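Local coordinates for protein peroxiredoxin (Mycobacterium tuberculosis, PDB 5EPF) that reduces hydrogen peroxide and organic hydroperoxides to water and alcohols as a thiol-specific peroxidase, protecting the cell against oxidative stress, at residues G51-A56 / A85-V90; F42-A47 / Y95-D100. All blocks are in the same frame, centred on the assembly; numbering follows the deposited sequence.

Contact 1. Residues G51-A56 / A85-V90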
loop_
_atom_site.group_PDB
_atom_site.type_symbol
_atom_site.label_atom_id
_atom_site.label_comp_id
_atom_site.label_asym_id
_atom_site.label_seq_id
_atom_site.Cartn_x
_atom_site.Cartn_y
_atom_site.Cartn_z
ATOM N N GLY A 51 -13.072 -1.247 8.290
ATOM C CA GLY A 51 -12.209 -0.090 8.111
ATOM C C GLY A 51 -11.281 -0.252 6.925
ATOM O O GLY A 51 -11.074 0.686 6.152
ATOM N N CYS A 52 -10.720 -1.446 6.755
ATOM C CA CYS A 52 -9.843 -1.692 5.614
ATOM C C CYS A 52 -10.635 -1.673 4.309
ATOM O O CYS A 52 -10.146 -1.185 3.287
ATOM C CB CYS A 52 -9.050 -2.992 5.818
ATOM S SG CYS A 52 -7.912 -2.992 7.279
ATOM N N THR A 53 -11.860 -2.204 4.322
ATOM C CA THR A 53 -12.719 -2.105 3.147
ATOM C C THR A 53 -12.993 -0.646 2.785
ATOM O O THR A 53 -12.899 -0.260 1.612
ATOM C CB THR A 53 -14.020 -2.861 3.410
ATOM O OG1 THR A 53 -13.713 -4.238 3.648
ATOM C CG2 THR A 53 -14.975 -2.732 2.236
ATOM N N LYS A 54 -13.275 0.203 3.785
ATOM C CA LYS A 54 -13.491 1.620 3.496
ATOM C C LYS A 54 -12.246 2.242 2.869
ATOM O O LYS A 54 -12.326 2.914 1.835
ATOM C CB LYS A 54 -13.871 2.366 4.776
ATOM C CG LYS A 54 -14.209 3.834 4.549
ATOM C CD LYS A 54 -14.751 4.486 5.847
ATOM C CE LYS A 54 -15.093 5.965 5.667
ATOM N NZ LYS A 54 -16.200 6.180 4.683
ATOM N N GLU A 55 -11.076 2.000 3.469
ATOM C CA GLU A 55 -9.841 2.596 2.965
ATOM C C GLU A 55 -9.552 2.145 1.536
ATOM O O GLU A 55 -9.267 2.973 0.656
ATOM C CB GLU A 55 -8.680 2.216 3.889
ATOM C CG GLU A 55 -7.377 2.816 3.407
ATOM C CD GLU A 55 -6.143 2.362 4.144
ATOM O OE1 GLU A 55 -6.212 1.524 5.060
ATOM O OE2 GLU A 55 -5.047 2.856 3.769
ATOM N N ALA A 56 -9.636 0.833 1.289
ATOM C CA ALA A 56 -9.263 0.286 -0.008
ATOM C C ALA A 56 -10.303 0.615 -1.072
ATOM O O ALA A 56 -9.946 0.816 -2.239
ATOM C CB ALA A 56 -9.054 -1.224 0.125
ATOM N N ALA A 85 -7.006 -12.287 -2.790
ATOM C CA ALA A 85 -7.736 -12.546 -4.027
ATOM C C ALA A 85 -9.234 -12.343 -3.837
ATOM O O ALA A 85 -9.896 -11.711 -4.665
ATOM C CB ALA A 85 -7.446 -13.959 -4.536
ATOM N N LYS A 86 -9.793 -12.881 -2.747
ATOM C CA LYS A 86 -11.230 -12.718 -2.511
ATOM C C LYS A 86 -11.597 -11.262 -2.244
ATOM O O LYS A 86 -12.625 -10.778 -2.732
ATOM C CB LYS A 86 -11.714 -13.625 -1.380
ATOM C CG LYS A 86 -13.253 -13.665 -1.255
ATOM C CD LYS A 86 -13.984 -14.016 -2.572
ATOM C CE LYS A 86 -13.665 -15.402 -3.053
ATOM N NZ LYS A 86 -14.519 -15.767 -4.217
ATOM N N PHE A 87 -10.781 -10.555 -1.463
ATOM C CA PHE A 87 -11.032 -9.145 -1.171
ATOM C C PHE A 87 -11.089 -8.345 -2.468
ATOM O O PHE A 87 -12.029 -7.570 -2.704
ATOM C CB PHE A 87 -9.875 -8.672 -0.286
ATOM C CG PHE A 87 -10.004 -7.285 0.314
ATOM C CD1 PHE A 87 -11.229 -6.655 0.541
ATOM C CD2 PHE A 87 -8.836 -6.639 0.724
ATOM C CE1 PHE A 87 -11.276 -5.396 1.152
ATOM C CE2 PHE A 87 -8.878 -5.386 1.318
ATOM C CZ PHE A 87 -10.104 -4.768 1.543
ATOM N N ALA A 88 -10.095 -8.543 -3.344
ATOM C CA ALA A 88 -10.043 -7.788 -4.603
ATOM C C ALA A 88 -11.183 -8.178 -5.546
ATOM O O ALA A 88 -11.687 -7.338 -6.303
ATOM C CB ALA A 88 -8.689 -7.990 -5.291
ATOM N N GLU A 89 -11.578 -9.453 -5.545
ATOM C CA GLU A 89 -12.675 -9.897 -6.407
ATOM C C GLU A 89 -14.007 -9.326 -5.936
ATOM O O GLU A 89 -14.785 -8.794 -6.735
ATOM C CB GLU A 89 -12.736 -11.426 -6.416
ATOM C CG GLU A 89 -13.760 -12.013 -7.371
ATOM C CD GLU A 89 -13.941 -13.498 -7.163
ATOM O OE1 GLU A 89 -13.443 -14.041 -6.149
ATOM O OE2 GLU A 89 -14.610 -14.128 -8.003
ATOM N N VAL A 90 -14.286 -9.419 -4.637
ATOM C CA VAL A 90 -15.563 -8.944 -4.107
ATOM C C VAL A 90 -15.698 -7.432 -4.260
ATOM O O VAL A 90 -16.800 -6.917 -4.505
ATOM C CB VAL A 90 -15.709 -9.396 -2.643
ATOM C CG1 VAL A 90 -16.892 -8.722 -1.965
ATOM C CG2 VAL A 90 -15.827 -10.897 -2.587
#
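C52 O accepts the helix bond from A56 N at 2.9 Å and at the same time meets the ring of F87 at its edge, close to the ring plane, with CZ 4.0 Å away. The second approach is van der Waals contact rather than a hydrogen bond: a polarised aromatic C-H faces the carbonyl oxygen, and the helix bond remains the polar grip on it. F87 is the one residue of 85-90 that reaches residues 51-56. Its CG stands anti to the backbone N (chi1 -172°), which sends the ring straight out across the wide separation of the helices, whose segment axes come no nearer than 11.9 Å. The leading atoms CE1 and CZ then touch three residues in one helical turn. On one flank T53 OG1 lies 3.7 Å from F87 CE1, the two side chains crossing obliquely. This hydroxyl sits beside its own backbone N (chi1 -61°) and is hydrogen-bonded to T49 O, just ahead of the first turn of the helix. On the other flank the methyl A56 CB packs 4.0 Å from F87 CZ. No hydrogen bond joins the two segments. The two short segments cross at -56°, and the leading edge of one ring, with T53 OG1 and A56 CB on opposite sides of its plane, bridges them. C52 is very probably the peroxidatic cysteine, which passes through a sulfenic acid; the ring packs against the backbone of the helix carrying it, not against the thiol. Around this pair, F93 meets F87 edge-to-face and A47 touches the F87 ring; A56 rests on F42 of strand 39-43 and F87 on L97 of strand 97-99, so both helices pack on one face of the central sheet.

Contact 2. Residues F42-A47 / Y95-D100; sequences FFYPAA and YPLLSD
F42 and L97, whose CA atoms lie 9.4 Å apart, belong to parallel strands 39-43 and 97-99 that do not pair directly, because strand 72-77 runs between them; the two segments therefore meet through side chains alone. F42 and Y95 cross at about a right angle. The hydroxyl Y95 OH comes to the edge of the F42 ring, near its plane, 3.4 Å from F42 CZ, while that same F42 CZ is 3.6 Å from Y95 CE1. With centroids 5.8 Å apart and planes at 62°, the rings form an oblique pair, neither stacked nor edge-to-face. F42 CG is held between the backbone N and the carbonyl carbon (chi1 69°), a position that directs the ring off the strand, obliquely toward the side of Y95. Farther along, the end of Y44 abuts the fork of L97: Y44 OH lies 3.6 Å from L97 CD1 and the same distance from CD2. This is side-chain packing on one face of the thioredoxin-fold sheet, and Y44 also touches C52, bringing it up to the probable active site. Each hydroxyl has hydrocarbon on one side and a polar partner outside the pair, Q84 OE1 for Y44 OH and A56 O for Y95 OH. The seam is thus buried and apolar, with both phenol groups satisfied by hydrogen bonds that probably fix where the ends of the two side chains lie.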
loop_
_atom_site.group_PDB
_atom_site.type_symbol
_atom_site.label_atom_id
_atom_site.label_comp_id
_atom_site.label_asym_id
_atom_site.label_seq_id
_atom_site.Cartn_x
_atom_site.Cartn_y
_atom_site.Cartn_z
ATOM N N PHE A 42 -0.076 1.161 0.480
ATOM C CA PHE A 42 -0.905 1.317 1.666
ATOM C C PHE A 42 -0.978 -0.000 2.427
ATOM O O PHE A 42 -1.558 -0.979 1.937
ATOM C CB PHE A 42 -2.266 1.975 1.383
ATOM C CG PHE A 42 -3.276 1.159 0.573
ATOM C CD1 PHE A 42 -4.284 0.437 1.215
ATOM C CD2 PHE A 42 -3.297 1.214 -0.817
ATOM C CE1 PHE A 42 -5.245 -0.258 0.489
ATOM C CE2 PHE A 42 -4.264 0.508 -1.554
ATOM C CZ PHE A 42 -5.237 -0.204 -0.890
ATOM N N PHE A 43 -0.369 -0.020 3.618
ATOM C CA PHE A 43 -0.416 -1.175 4.510
ATOM C C PHE A 43 -1.722 -1.117 5.293
ATOM O O PHE A 43 -2.036 -0.105 5.936
ATOM C CB PHE A 43 0.729 -1.106 5.519
ATOM C CG PHE A 43 2.075 -1.491 4.980
ATOM C CD1 PHE A 43 2.560 -2.785 5.112
ATOM C CD2 PHE A 43 2.884 -0.532 4.385
ATOM C CE1 PHE A 43 3.830 -3.123 4.620
ATOM C CE2 PHE A 43 4.148 -0.841 3.917
ATOM C CZ PHE A 43 4.623 -2.144 4.032
ATOM N N TYR A 44 -2.456 -2.223 5.289
ATOM C CA TYR A 44 -3.681 -2.302 6.072
ATOM C C TYR A 44 -3.658 -3.540 6.954
ATOM O O TYR A 44 -3.076 -4.565 6.579
ATOM C CB TYR A 44 -4.945 -2.293 5.190
ATOM C CG TYR A 44 -4.978 -3.346 4.092
ATOM C CD1 TYR A 44 -5.435 -4.641 4.343
ATOM C CD2 TYR A 44 -4.585 -3.028 2.789
ATOM C CE1 TYR A 44 -5.485 -5.596 3.319
ATOM C CE2 TYR A 44 -4.624 -3.968 1.783
ATOM C CZ TYR A 44 -5.081 -5.240 2.048
ATOM O OH TYR A 44 -5.122 -6.148 1.027
ATOM N N PRO A 45 -4.273 -3.474 8.142
ATOM C CA PRO A 45 -4.142 -4.617 9.074
ATOM C C PRO A 45 -4.745 -5.915 8.565
ATOM O O PRO A 45 -4.134 -6.980 8.715
ATOM C CB PRO A 45 -4.813 -4.117 10.371
ATOM C CG PRO A 45 -4.908 -2.642 10.251
ATOM C CD PRO A 45 -4.799 -2.262 8.802
ATOM N N ALA A 46 -5.942 -5.863 7.991
ATOM C CA ALA A 46 -6.689 -7.090 7.749
ATOM C C ALA A 46 -7.665 -6.872 6.605
ATOM O O ALA A 46 -8.623 -6.099 6.731
ATOM C CB ALA A 46 -7.431 -7.539 9.011
ATOM N N ALA A 47 -7.441 -7.594 5.514
ATOM C CA ALA A 47 -8.368 -7.603 4.399
ATOM C C ALA A 47 -9.779 -7.918 4.873
ATOM O O ALA A 47 -9.982 -8.727 5.782
ATOM C CB ALA A 47 -7.914 -8.673 3.408
ATOM N N TYR A 95 -6.270 -2.787 -8.947
ATOM C CA TYR A 95 -4.881 -2.544 -8.579
ATOM C C TYR A 95 -4.367 -3.755 -7.801
ATOM O O TYR A 95 -5.156 -4.580 -7.321
ATOM C CB TYR A 95 -4.736 -1.233 -7.776
ATOM C CG TYR A 95 -5.592 -1.144 -6.523
ATOM C CD1 TYR A 95 -5.138 -1.661 -5.310
ATOM C CD2 TYR A 95 -6.850 -0.513 -6.539
ATOM C CE1 TYR A 95 -5.890 -1.592 -4.171
ATOM C CE2 TYR A 95 -7.621 -0.438 -5.375
ATOM C CZ TYR A 95 -7.139 -0.980 -4.195
ATOM O OH TYR A 95 -7.852 -0.910 -3.017
ATOM N N PRO A 96 -3.053 -3.869 -7.621
ATOM C CA PRO A 96 -2.493 -5.023 -6.908
ATOM C C PRO A 96 -2.678 -4.952 -5.396
ATOM O O PRO A 96 -2.567 -3.885 -4.778
ATOM C CB PRO A 96 -0.999 -4.961 -7.268
ATOM C CG PRO A 96 -0.903 -4.035 -8.463
ATOM C CD PRO A 96 -1.990 -3.029 -8.212
ATOM N N LEU A 97 -2.928 -6.123 -4.809
ATOM C CA LEU A 97 -2.819 -6.349 -3.370
ATOM C C LEU A 97 -1.690 -7.344 -3.168
ATOM O O LEU A 97 -1.751 -8.456 -3.708
ATOM C CB LEU A 97 -4.101 -6.950 -2.796
ATOM C CG LEU A 97 -5.384 -6.129 -2.924
ATOM C CD1 LEU A 97 -6.513 -6.869 -2.229
ATOM C CD2 LEU A 97 -5.240 -4.731 -2.323
ATOM N N LEU A 98 -0.664 -6.952 -2.408
ATOM C CA LEU A 98 0.487 -7.805 -2.156
ATOM C C LEU A 98 0.325 -8.540 -0.831
ATOM O O LEU A 98 -0.180 -7.983 0.158
ATOM C CB LEU A 98 1.783 -6.991 -2.134
ATOM C CG LEU A 98 2.052 -6.141 -3.382
ATOM C CD1 LEU A 98 3.398 -5.448 -3.223
ATOM C CD2 LEU A 98 2.004 -6.990 -4.655
ATOM N N SER A 99 0.770 -9.790 -0.811
ATOM C CA SER A 99 0.763 -10.607 0.398
ATOM C C SER A 99 2.174 -10.630 0.968
ATOM O O SER A 99 3.098 -11.141 0.322
ATOM C CB SER A 99 0.299 -12.026 0.082
ATOM O OG SER A 99 0.436 -12.873 1.213
ATOM N N ASP A 100 2.316 -10.093 2.175
ATOM C CA ASP A 100 3.573 -10.036 2.914
ATOM C C ASP A 100 3.492 -11.087 4.018
ATOM O O ASP A 100 3.375 -10.770 5.200
ATOM C CB ASP A 100 3.709 -8.616 3.485
ATOM C CG ASP A 100 5.040 -8.354 4.150
ATOM O OD1 ASP A 100 6.081 -8.929 3.758
ATOM O OD2 ASP A 100 5.053 -7.500 5.061
#

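Both contacts are buried, yet contact 2 lies deeper, its centre about 6 Å from the centre of the chain against about 12 Å for contact 1. The first joins two helices; the second joins the end of strand 39-43 and what follows it to strand 97-99 and the loop before it, within one thioredoxin-like sheet. Each strand is followed in the chain by, or follows, a helix of the other contact. Their centres are about 9 Å apart and they touch: A47 CB packs 3.5 Å from F87 CD2. Contact 1 hangs on one ring among small groups near the probable peroxidatic cysteine; contact 2 uses larger side chains, two ending in phenol hydroxyls.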